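Local coordinates for halohydrin epoxidase A (Corynebacterium sp., PDB 4Z9F), which probably catalyses the reversible elimination of hydrogen halide from vicinal halohydrins to give epoxides, using a Rossmann-like short-chain dehydrogenase/reductase fold without redox chemistry, at residues C[174-182]-C[209-220]; C[80-91]-C[143-151]. The protein carries 1 engineered substitution. One frame throughout, in Å; residues are numbered along the deposited sequence.

Contact 1: C[174-182]-C[209-220]; sequences AIGPNFFNN and RLGRPDEMGALI
F180 and G211 form a single beta bridge that pins the residues after strand 174-177 to the loop leading into helix 213-220. Its two hydrogen bonds run in opposite senses: G211 N gives to F179 O at 2.9 Å, and N181 N gives to G211 O, also at 2.9 Å. L210 CA adds a CA-H...O contact to the same F179 oxygen.

The F180 ring is sandwiched between N182 CB on one face and the M216 methyl on the other, with CE 4.0 Å from the ring centroid as a CH-pi contact; SD is further out, above the same face. M216 places this hook by leaving its backbone with CG anti to N (chi1 176°) and then bending at both later torsions, which also brings CE against P177 CG.

Among apolar contacts, I175 CD1 meets L219 CD2 tip to tip at 3.6 Å, and the I220 side chain lies about at a right angle to that of I175, its CG1 touching CD1. N181 CB lies 3.9 Å from L210 CB and its OD1 rests against P213 CD, while ND2 bonds to F186 O and T188 OG1.

R209, R212, D214 and E215 form a salt-bridge network at the helix start, with R212 at the N-cap. R209 grips E215 end-on, NH2 lying 2.8 Å from OE1; R212 N donates to the anti lone pair of E215 OE2, and R212 holds D214 side-on.

Segment axes 11.3 Å apart at 165° mark the nearly antiparallel helix-on-strand layer of a Rossmann-like fold: the helix covers strands 170-177 and 235-238, the F180-G211 bridge lying just past the C-terminal end of strand 170-177.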
loop_
_atom_site.group_PDB
_atom_site.type_symbol
_atom_site.label_atom_id
_atom_site.label_comp_id
_atom_site.label_asym_id
_atom_site.label_seq_id
_atom_site.Cartn_x
_atom_site.Cartn_y
_atom_site.Cartn_z
ATOM N N ALA C 174 10.988 1.663 -10.177
ATOM C CA ALA C 174 10.131 0.724 -10.884
ATOM C C ALA C 174 8.995 1.487 -11.548
ATOM O O ALA C 174 8.421 2.405 -10.959
ATOM C CB ALA C 174 9.573 -0.356 -9.948
ATOM N N ILE C 175 8.702 1.134 -12.791
ATOM C CA ILE C 175 7.549 1.665 -13.499
ATOM C C ILE C 175 6.580 0.517 -13.722
ATOM O O ILE C 175 6.988 -0.582 -14.130
ATOM C CB ILE C 175 7.950 2.333 -14.824
ATOM C CG1 ILE C 175 8.975 3.434 -14.561
ATOM C CG2 ILE C 175 6.713 2.898 -15.523
ATOM C CD1 ILE C 175 9.519 4.102 -15.812
ATOM N N GLY C 176 5.303 0.756 -13.408
ATOM C CA GLY C 176 4.278 -0.254 -13.529
ATOM C C GLY C 176 3.219 0.147 -14.536
ATOM O O GLY C 176 2.214 0.791 -14.202
ATOM N N PRO C 177 3.430 -0.222 -15.797
ATOM C CA PRO C 177 2.501 0.193 -16.853
ATOM C C PRO C 177 1.266 -0.691 -16.925
ATOM O O PRO C 177 1.287 -1.871 -16.571
ATOM C CB PRO C 177 3.331 0.058 -18.144
ATOM C CG PRO C 177 4.742 -0.311 -17.706
ATOM C CD PRO C 177 4.605 -0.926 -16.340
ATOM N N ASN C 178 0.186 -0.079 -17.410
ATOM C CA ASN C 178 -1.006 -0.747 -17.927
ATOM C C ASN C 178 -1.668 0.237 -18.882
ATOM O O ASN C 178 -1.474 1.450 -18.772
ATOM C CB ASN C 178 -1.978 -1.174 -16.809
ATOM C CG ASN C 178 -2.933 -2.295 -17.245
ATOM O OD1 ASN C 178 -2.885 -2.777 -18.388
ATOM N ND2 ASN C 178 -3.809 -2.718 -16.326
ATOM N N PHE C 179 -2.451 -0.295 -19.823
ATOM C CA PHE C 179 -3.082 0.538 -20.845
ATOM C C PHE C 179 -2.065 1.458 -21.506
ATOM O O PHE C 179 -2.332 2.622 -21.790
ATOM C CB PHE C 179 -4.248 1.318 -20.250
ATOM C CG PHE C 179 -5.316 0.426 -19.687
ATOM C CD1 PHE C 179 -5.455 0.258 -18.321
ATOM C CD2 PHE C 179 -6.161 -0.269 -20.536
ATOM C CE1 PHE C 179 -6.438 -0.566 -17.811
ATOM C CE2 PHE C 179 -7.152 -1.098 -20.027
ATOM C CZ PHE C 179 -7.286 -1.244 -18.668
ATOM N N PHE C 180 -0.873 0.916 -21.733
ATOM C CA PHE C 180 0.254 1.634 -22.313
ATOM C C PHE C 180 0.411 1.180 -23.760
ATOM O O PHE C 180 0.610 -0.011 -24.014
ATOM C CB PHE C 180 1.504 1.340 -21.481
ATOM C CG PHE C 180 2.789 1.667 -22.159
ATOM C CD1 PHE C 180 3.870 0.800 -22.064
ATOM C CD2 PHE C 180 2.931 2.848 -22.868
ATOM C CE1 PHE C 180 5.077 1.110 -22.675
ATOM C CE2 PHE C 180 4.131 3.149 -23.498
ATOM C CZ PHE C 180 5.193 2.279 -23.402
ATOM N N ASN C 181 0.278 2.121 -24.706
ATOM C CA ASN C 181 0.411 1.788 -26.128
ATOM C C ASN C 181 1.823 1.294 -26.405
ATOM O O ASN C 181 2.781 2.077 -26.421
ATOM C CB ASN C 181 0.062 3.006 -26.991
ATOM C CG ASN C 181 0.260 2.771 -28.495
ATOM O OD1 ASN C 181 0.526 3.721 -29.224
ATOM N ND2 ASN C 181 0.145 1.530 -28.955
ATOM N N ASN C 182 1.964 -0.007 -26.593
ATOM C CA ASN C 182 3.271 -0.624 -26.757
ATOM C C ASN C 182 3.088 -1.916 -27.538
ATOM O O ASN C 182 1.992 -2.492 -27.541
ATOM C CB ASN C 182 3.938 -0.875 -25.389
ATOM C CG ASN C 182 3.396 -2.090 -24.678
ATOM O OD1 ASN C 182 3.793 -3.212 -24.972
ATOM N ND2 ASN C 182 2.487 -1.871 -23.709
ATOM N N ARG C 209 -7.610 7.126 -22.502
ATOM C CA ARG C 209 -6.825 6.758 -23.672
ATOM C C ARG C 209 -5.631 5.932 -23.220
ATOM O O ARG C 209 -5.281 5.913 -22.044
ATOM C CB ARG C 209 -6.350 7.999 -24.431
ATOM C CG ARG C 209 -5.513 8.951 -23.556
ATOM C CD ARG C 209 -4.836 10.005 -24.402
ATOM N NE ARG C 209 -4.097 10.998 -23.618
ATOM C CZ ARG C 209 -2.847 10.831 -23.186
ATOM N NH1 ARG C 209 -2.193 9.700 -23.443
ATOM N NH2 ARG C 209 -2.250 11.804 -22.505
ATOM N N LEU C 210 -5.009 5.259 -24.172
ATOM C CA LEU C 210 -3.738 4.605 -23.900
ATOM C C LEU C 210 -2.651 5.635 -23.616
ATOM O O LEU C 210 -2.649 6.739 -24.167
ATOM C CB LEU C 210 -3.317 3.746 -25.088
ATOM C CG LEU C 210 -3.905 2.338 -25.238
ATOM C CD1 LEU C 210 -5.340 2.263 -24.842
ATOM C CD2 LEU C 210 -3.712 1.852 -26.672
ATOM N N GLY C 211 -1.706 5.257 -22.758
ATOM C CA GLY C 211 -0.507 6.066 -22.601
ATOM C C GLY C 211 0.325 6.018 -23.871
ATOM O O GLY C 211 0.468 4.970 -24.499
ATOM N N ARG C 212 0.859 7.171 -24.265
ATOM C CA ARG C 212 1.637 7.221 -25.498
ATOM C C ARG C 212 3.073 6.758 -25.285
ATOM O O ARG C 212 3.652 6.976 -24.217
ATOM C CB ARG C 212 1.673 8.641 -26.054
ATOM C CG ARG C 212 0.335 9.239 -26.348
ATOM C CD ARG C 212 0.501 10.486 -27.206
ATOM N NE ARG C 212 1.389 11.454 -26.578
ATOM C CZ ARG C 212 0.985 12.438 -25.788
ATOM N NH1 ARG C 212 -0.308 12.595 -25.526
ATOM N NH2 ARG C 212 1.877 13.265 -25.254
ATOM N N PRO C 213 3.688 6.171 -26.319
ATOM C CA PRO C 213 5.133 5.883 -26.249
ATOM C C PRO C 213 5.967 7.065 -25.771
ATOM O O PRO C 213 6.840 6.876 -24.913
ATOM C CB PRO C 213 5.474 5.492 -27.699
ATOM C CG PRO C 213 4.209 4.974 -28.254
ATOM C CD PRO C 213 3.115 5.798 -27.626
ATOM N N ASP C 214 5.706 8.285 -26.268
ATOM C CA ASP C 214 6.548 9.422 -25.889
ATOM C C ASP C 214 6.317 9.848 -24.448
ATOM O O ASP C 214 7.172 10.526 -23.864
ATOM C CB ASP C 214 6.336 10.622 -26.826
ATOM C CG ASP C 214 4.934 11.234 -26.724
ATOM O OD1 ASP C 214 4.707 12.095 -25.844
ATOM O OD2 ASP C 214 4.063 10.875 -27.547
ATOM N N GLU C 215 5.185 9.458 -23.863
ATOM C CA GLU C 215 4.934 9.757 -22.462
ATOM C C GLU C 215 5.720 8.817 -21.563
ATOM O O GLU C 215 6.248 9.245 -20.533
ATOM C CB GLU C 215 3.437 9.668 -22.166
ATOM C CG GLU C 215 2.637 10.722 -22.893
ATOM C CD GLU C 215 1.149 10.609 -22.651
ATOM O OE1 GLU C 215 0.532 11.621 -22.258
ATOM O OE2 GLU C 215 0.605 9.513 -22.871
ATOM N N MET C 216 5.778 7.536 -21.925
ATOM C CA MET C 216 6.699 6.627 -21.256
ATOM C C MET C 216 8.128 7.097 -21.459
ATOM O O MET C 216 8.951 7.039 -20.536
ATOM C CB MET C 216 6.524 5.204 -21.789
ATOM C CG MET C 216 7.504 4.178 -21.229
ATOM S SD MET C 216 7.383 3.900 -19.444
ATOM C CE MET C 216 5.970 2.804 -19.361
ATOM N N GLY C 217 8.434 7.578 -22.662
ATOM C CA GLY C 217 9.768 8.094 -22.910
ATOM C C GLY C 217 10.110 9.259 -22.008
ATOM O O GLY C 217 11.212 9.321 -21.454
ATOM N N ALA C 218 9.162 10.193 -21.837
ATOM C CA ALA C 218 9.407 11.381 -21.027
ATOM C C ALA C 218 9.646 11.025 -19.564
ATOM O O ALA C 218 10.496 11.638 -18.905
ATOM C CB ALA C 218 8.241 12.358 -21.155
ATOM N N LEU C 219 8.903 10.047 -19.031
ATOM C CA LEU C 219 9.144 9.602 -17.659
ATOM C C LEU C 219 10.543 9.003 -17.523
ATOM O O LEU C 219 11.278 9.318 -16.579
ATOM C CB LEU C 219 8.076 8.586 -17.240
ATOM C CG LEU C 219 8.265 7.916 -15.881
ATOM C CD1 LEU C 219 8.241 8.959 -14.782
ATOM C CD2 LEU C 219 7.203 6.834 -15.629
ATOM N N ILE C 220 10.937 8.168 -18.483
ATOM C CA ILE C 220 12.231 7.496 -18.415
ATOM C C ILE C 220 13.377 8.505 -18.495
ATOM O O ILE C 220 14.358 8.403 -17.751
ATOM C CB ILE C 220 12.320 6.420 -19.515
ATOM C CG1 ILE C 220 11.506 5.187 -19.108
ATOM C CG2 ILE C 220 13.768 6.034 -19.794
ATOM C CD1 ILE C 220 11.465 4.085 -20.160
HETATM O O HOH W 1 -0.914 4.247 -19.709
#

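Contact 2: C[80-91]-C[143-151]; sequences DYIPRPMNRLPI and YNPLYGPAR
Y147 leaves helix 147-151 with CG anti to the backbone N (chi1 180°), which brings its ring face against N87 CB; Y143, with CG wedged between N and the carbonyl carbon (chi1 41°), presents its ring face to the R88 guanidinium. N87 CB sits over the Y147 face, 3.6 Å from the centroid, and R151 CG lies over the opposite face. The extended R88 chain sets its guanidinium flat on Y143, planes 5° apart and CZ 3.9 Å from the ring centroid, a stacked cation-pi pair.

N87 O is held by N144 ND2 at 2.7 Å, the donor standing above the carbonyl plane. Water 2 also donates to this oxygen and to L89 O, and accepts from Y147 N. Further along the loop, I91 CD1 rests 3.6 Å from P145 CB.

At the other end R151 grips D80 O end-on, NH2 at 3.0 Å and NH1 at 3.1 Å, from one face of the carbonyl. R151 NH1 also donates to Y147 OH at 2.8 Å. The guanidinium is thus shared between a backbone oxygen and the phenol, which should restrict its rotation and probably helps position the Y147 hydroxyl, consistent with the tyrosine-arginine pair, four residues apart, of the Ser-Tyr-Arg triad in halohydrin dehalogenases.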
loop_
_atom_site.group_PDB
_atom_site.type_symbol
_atom_site.label_atom_id
_atom_site.label_comp_id
_atom_site.label_asym_id
_atom_site.label_seq_id
_atom_site.Cartn_x
_atom_site.Cartn_y
_atom_site.Cartn_z
ATOM N N ASP C 80 12.015 -5.868 -18.704
ATOM C CA ASP C 80 11.768 -7.298 -18.684
ATOM C C ASP C 80 10.346 -7.602 -19.140
ATOM O O ASP C 80 9.418 -6.836 -18.871
ATOM C CB ASP C 80 12.034 -7.850 -17.286
ATOM C CG ASP C 80 13.447 -7.522 -16.809
ATOM O OD1 ASP C 80 14.391 -8.174 -17.307
ATOM O OD2 ASP C 80 13.619 -6.599 -15.977
ATOM N N TYR C 81 10.195 -8.710 -19.862
ATOM C CA TYR C 81 8.912 -9.116 -20.417
ATOM C C TYR C 81 8.989 -10.606 -20.711
ATOM O O TYR C 81 10.073 -11.192 -20.752
ATOM C CB TYR C 81 8.569 -8.315 -21.678
ATOM C CG TYR C 81 8.880 -9.058 -22.962
ATOM C CD1 TYR C 81 7.858 -9.588 -23.746
ATOM C CD2 TYR C 81 10.192 -9.261 -23.375
ATOM C CE1 TYR C 81 8.137 -10.286 -24.914
ATOM C CE2 TYR C 81 10.475 -9.948 -24.542
ATOM C CZ TYR C 81 9.446 -10.453 -25.306
ATOM O OH TYR C 81 9.731 -11.145 -26.459
ATOM N N ILE C 82 7.826 -11.225 -20.870
ATOM C CA ILE C 82 7.775 -12.621 -21.290
ATOM C C ILE C 82 6.804 -12.676 -22.466
ATOM O O ILE C 82 5.842 -11.893 -22.505
ATOM C CB ILE C 82 7.392 -13.555 -20.123
ATOM C CG1 ILE C 82 7.589 -15.027 -20.511
ATOM C CG2 ILE C 82 5.962 -13.286 -19.630
ATOM C CD1 ILE C 82 7.618 -15.989 -19.337
ATOM N N PRO C 83 7.056 -13.508 -23.481
ATOM C CA PRO C 83 6.152 -13.543 -24.640
ATOM C C PRO C 83 4.741 -13.942 -24.230
ATOM O O PRO C 83 4.535 -14.913 -23.494
ATOM C CB PRO C 83 6.799 -14.589 -25.560
ATOM C CG PRO C 83 8.270 -14.483 -25.246
ATOM C CD PRO C 83 8.315 -14.235 -23.748
ATOM N N ARG C 84 3.770 -13.157 -24.685
ATOM C CA ARG C 84 2.365 -13.497 -24.534
ATOM C C ARG C 84 2.095 -14.875 -25.111
ATOM O O ARG C 84 2.820 -15.325 -25.995
ATOM C CB ARG C 84 1.494 -12.467 -25.238
ATOM C CG ARG C 84 1.716 -11.081 -24.749
ATOM C CD ARG C 84 0.850 -10.127 -25.526
ATOM N NE ARG C 84 -0.575 -10.387 -25.334
ATOM C CZ ARG C 84 -1.540 -9.626 -25.853
ATOM N NH1 ARG C 84 -1.227 -8.567 -26.587
ATOM N NH2 ARG C 84 -2.818 -9.921 -25.641
ATOM N N PRO C 85 1.045 -15.550 -24.617
ATOM C CA PRO C 85 0.143 -15.071 -23.564
ATOM C C PRO C 85 0.587 -15.526 -22.183
ATOM O O PRO C 85 -0.267 -15.733 -21.316
ATOM C CB PRO C 85 -1.192 -15.719 -23.947
ATOM C CG PRO C 85 -0.755 -17.072 -24.479
ATOM C CD PRO C 85 0.594 -16.844 -25.164
ATOM N N MET C 86 1.899 -15.693 -21.981
ATOM C CA MET C 86 2.367 -16.281 -20.732
ATOM C C MET C 86 2.053 -15.393 -19.535
ATOM O O MET C 86 1.923 -15.898 -18.417
ATOM C CB MET C 86 3.868 -16.583 -20.811
ATOM C CG MET C 86 4.227 -17.654 -21.836
ATOM S SD MET C 86 5.930 -18.267 -21.677
ATOM C CE MET C 86 5.785 -19.368 -20.261
ATOM N N ASN C 87 1.910 -14.084 -19.742
ATOM C CA ASN C 87 1.489 -13.217 -18.649
ATOM C C ASN C 87 0.142 -13.639 -18.072
ATOM O O ASN C 87 -0.133 -13.373 -16.894
ATOM C CB ASN C 87 1.422 -11.763 -19.116
ATOM C CG ASN C 87 0.311 -11.519 -20.134
ATOM O OD1 ASN C 87 0.162 -12.259 -21.100
ATOM N ND2 ASN C 87 -0.471 -10.467 -19.912
ATOM N N ARG C 88 -0.685 -14.329 -18.854
ATOM C CA ARG C 88 -2.003 -14.748 -18.398
ATOM C C ARG C 88 -2.057 -16.217 -18.009
ATOM O O ARG C 88 -3.153 -16.772 -17.900
ATOM C CB ARG C 88 -3.051 -14.453 -19.472
ATOM C CG ARG C 88 -3.398 -12.987 -19.565
ATOM C CD ARG C 88 -4.382 -12.745 -20.682
ATOM N NE ARG C 88 -5.097 -11.494 -20.486
ATOM C CZ ARG C 88 -6.312 -11.409 -19.956
ATOM N NH1 ARG C 88 -6.887 -10.223 -19.820
ATOM N NH2 ARG C 88 -6.958 -12.509 -19.577
ATOM N N LEU C 89 -0.908 -16.861 -17.791
ATOM C CA LEU C 89 -0.926 -18.258 -17.381
ATOM C C LEU C 89 -1.639 -18.394 -16.040
ATOM O O LEU C 89 -1.322 -17.649 -15.101
ATOM C CB LEU C 89 0.489 -18.826 -17.279
ATOM C CG LEU C 89 1.081 -19.244 -18.631
ATOM C CD1 LEU C 89 2.574 -19.487 -18.518
ATOM C CD2 LEU C 89 0.379 -20.492 -19.157
ATOM N N PRO C 90 -2.593 -19.311 -15.914
ATOM C CA PRO C 90 -3.248 -19.569 -14.632
ATOM C C PRO C 90 -2.396 -20.514 -13.786
ATOM O O PRO C 90 -1.377 -21.036 -14.220
ATOM C CB PRO C 90 -4.564 -20.229 -15.052
ATOM C CG PRO C 90 -4.190 -20.992 -16.294
ATOM C CD PRO C 90 -3.079 -20.218 -16.972
ATOM N N ILE C 91 -2.848 -20.755 -12.559
ATOM C CA ILE C 91 -2.116 -21.674 -11.696
ATOM C C ILE C 91 -2.375 -23.124 -12.100
ATOM O O ILE C 91 -1.439 -23.919 -12.257
ATOM C CB ILE C 91 -2.485 -21.416 -10.227
ATOM C CG1 ILE C 91 -2.113 -19.981 -9.849
ATOM C CG2 ILE C 91 -1.796 -22.416 -9.329
ATOM C CD1 ILE C 91 -2.926 -19.460 -8.704
ATOM N N TYR C 143 -6.273 -12.665 -13.599
ATOM C CA TYR C 143 -5.747 -13.465 -14.694
ATOM C C TYR C 143 -4.226 -13.453 -14.760
ATOM O O TYR C 143 -3.659 -14.005 -15.709
ATOM C CB TYR C 143 -6.344 -12.997 -16.019
ATOM C CG TYR C 143 -6.457 -11.491 -16.167
ATOM C CD1 TYR C 143 -5.392 -10.736 -16.652
ATOM C CD2 TYR C 143 -7.643 -10.826 -15.848
ATOM C CE1 TYR C 143 -5.494 -9.357 -16.810
ATOM C CE2 TYR C 143 -7.756 -9.446 -15.999
ATOM C CZ TYR C 143 -6.677 -8.719 -16.485
ATOM O OH TYR C 143 -6.779 -7.356 -16.638
ATOM N N ASN C 144 -3.557 -12.867 -13.765
ATOM C CA ASN C 144 -2.094 -12.842 -13.689
ATOM C C ASN C 144 -1.580 -13.457 -12.384
ATOM O O ASN C 144 -0.802 -12.817 -11.669
ATOM C CB ASN C 144 -1.570 -11.411 -13.810
ATOM C CG ASN C 144 -2.028 -10.708 -15.060
ATOM O OD1 ASN C 144 -2.657 -9.643 -14.991
ATOM N ND2 ASN C 144 -1.695 -11.270 -16.215
ATOM N N PRO C 145 -1.938 -14.706 -12.060
ATOM C CA PRO C 145 -1.542 -15.256 -10.755
ATOM C C PRO C 145 -0.119 -15.788 -10.691
ATOM O O PRO C 145 0.325 -16.172 -9.601
ATOM C CB PRO C 145 -2.548 -16.387 -10.534
ATOM C CG PRO C 145 -2.817 -16.886 -11.946
ATOM C CD PRO C 145 -2.686 -15.699 -12.864
ATOM N N LEU C 146 0.595 -15.861 -11.807
ATOM C CA LEU C 146 2.012 -16.204 -11.794
ATOM C C LEU C 146 2.879 -15.033 -12.211
ATOM O O LEU C 146 3.918 -14.778 -11.588
ATOM C CB LEU C 146 2.283 -17.397 -12.718
ATOM C CG LEU C 146 1.564 -18.681 -12.294
ATOM C CD1 LEU C 146 1.738 -19.754 -13.348
ATOM C CD2 LEU C 146 2.086 -19.153 -10.943
ATOM N N TYR C 147 2.432 -14.325 -13.249
ATOM C CA TYR C 147 3.059 -13.092 -13.718
ATOM C C TYR C 147 3.051 -12.010 -12.645
ATOM O O TYR C 147 4.027 -11.268 -12.495
ATOM C CB TYR C 147 2.309 -12.623 -14.963
ATOM C CG TYR C 147 2.745 -11.350 -15.662
ATOM C CD1 TYR C 147 2.078 -10.155 -15.438
ATOM C CD2 TYR C 147 3.742 -11.365 -16.623
ATOM C CE1 TYR C 147 2.433 -8.995 -16.112
ATOM C CE2 TYR C 147 4.110 -10.214 -17.295
ATOM C CZ TYR C 147 3.447 -9.029 -17.040
ATOM O OH TYR C 147 3.793 -7.871 -17.704
ATOM N N GLY C 148 1.950 -11.887 -11.902
ATOM C CA GLY C 148 1.873 -10.922 -10.828
ATOM C C GLY C 148 2.954 -11.126 -9.782
ATOM O O GLY C 148 3.728 -10.210 -9.488
ATOM N N PRO C 149 2.997 -12.313 -9.162
ATOM C CA PRO C 149 4.078 -12.597 -8.199
ATOM C C PRO C 149 5.472 -12.267 -8.719
ATOM O O PRO C 149 6.267 -11.644 -8.002
ATOM C CB PRO C 149 3.898 -14.094 -7.938
ATOM C CG PRO C 149 2.406 -14.257 -7.993
ATOM C CD PRO C 149 1.951 -13.351 -9.115
ATOM N N ALA C 150 5.781 -12.650 -9.956
ATOM C CA ALA C 150 7.108 -12.363 -10.502
ATOM C C ALA C 150 7.354 -10.859 -10.633
ATOM O O ALA C 150 8.453 -10.373 -10.326
ATOM C CB ALA C 150 7.275 -13.072 -11.846
ATOM N N ARG C 151 6.357 -10.104 -11.097
ATOM C CA ARG C 151 6.509 -8.652 -11.149
ATOM C C ARG C 151 6.654 -8.060 -9.749
ATOM O O ARG C 151 7.462 -7.151 -9.532
ATOM C CB ARG C 151 5.318 -8.008 -11.860
ATOM C CG ARG C 151 5.204 -8.339 -13.345
ATOM C CD ARG C 151 6.345 -7.739 -14.155
ATOM N NE ARG C 151 6.070 -7.785 -15.594
ATOM C CZ ARG C 151 6.942 -7.437 -16.530
ATOM N NH1 ARG C 151 6.603 -7.504 -17.806
ATOM N NH2 ARG C 151 8.160 -7.042 -16.189
HETATM O O HOH W 2 0.089 -15.343 -14.780
#

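Overall arrangement
From the N terminus, the chain leaves strand 73-79 into loop 80-91, passes through helix 96-123 and strand 127-132, and returns at 143-151, where contact 2 closes the first loop, tying the segment after strand 73-79 to the start of helix 147-165. That helix leads into strand 170-177, and contact 1, closing a second loop around helices 188-193 and 195-204, ties this strand to helix 213-224. The contacts are in series, neither nested nor crossing; their centres lie 19 Å apart and their nearest atoms about 6 Å. The residues after N182 link them: R84 donates to T184 O, N182 OD1 accepts from T184 N, and N87 touches Y185. Different neighbouring subunits pack on each contact.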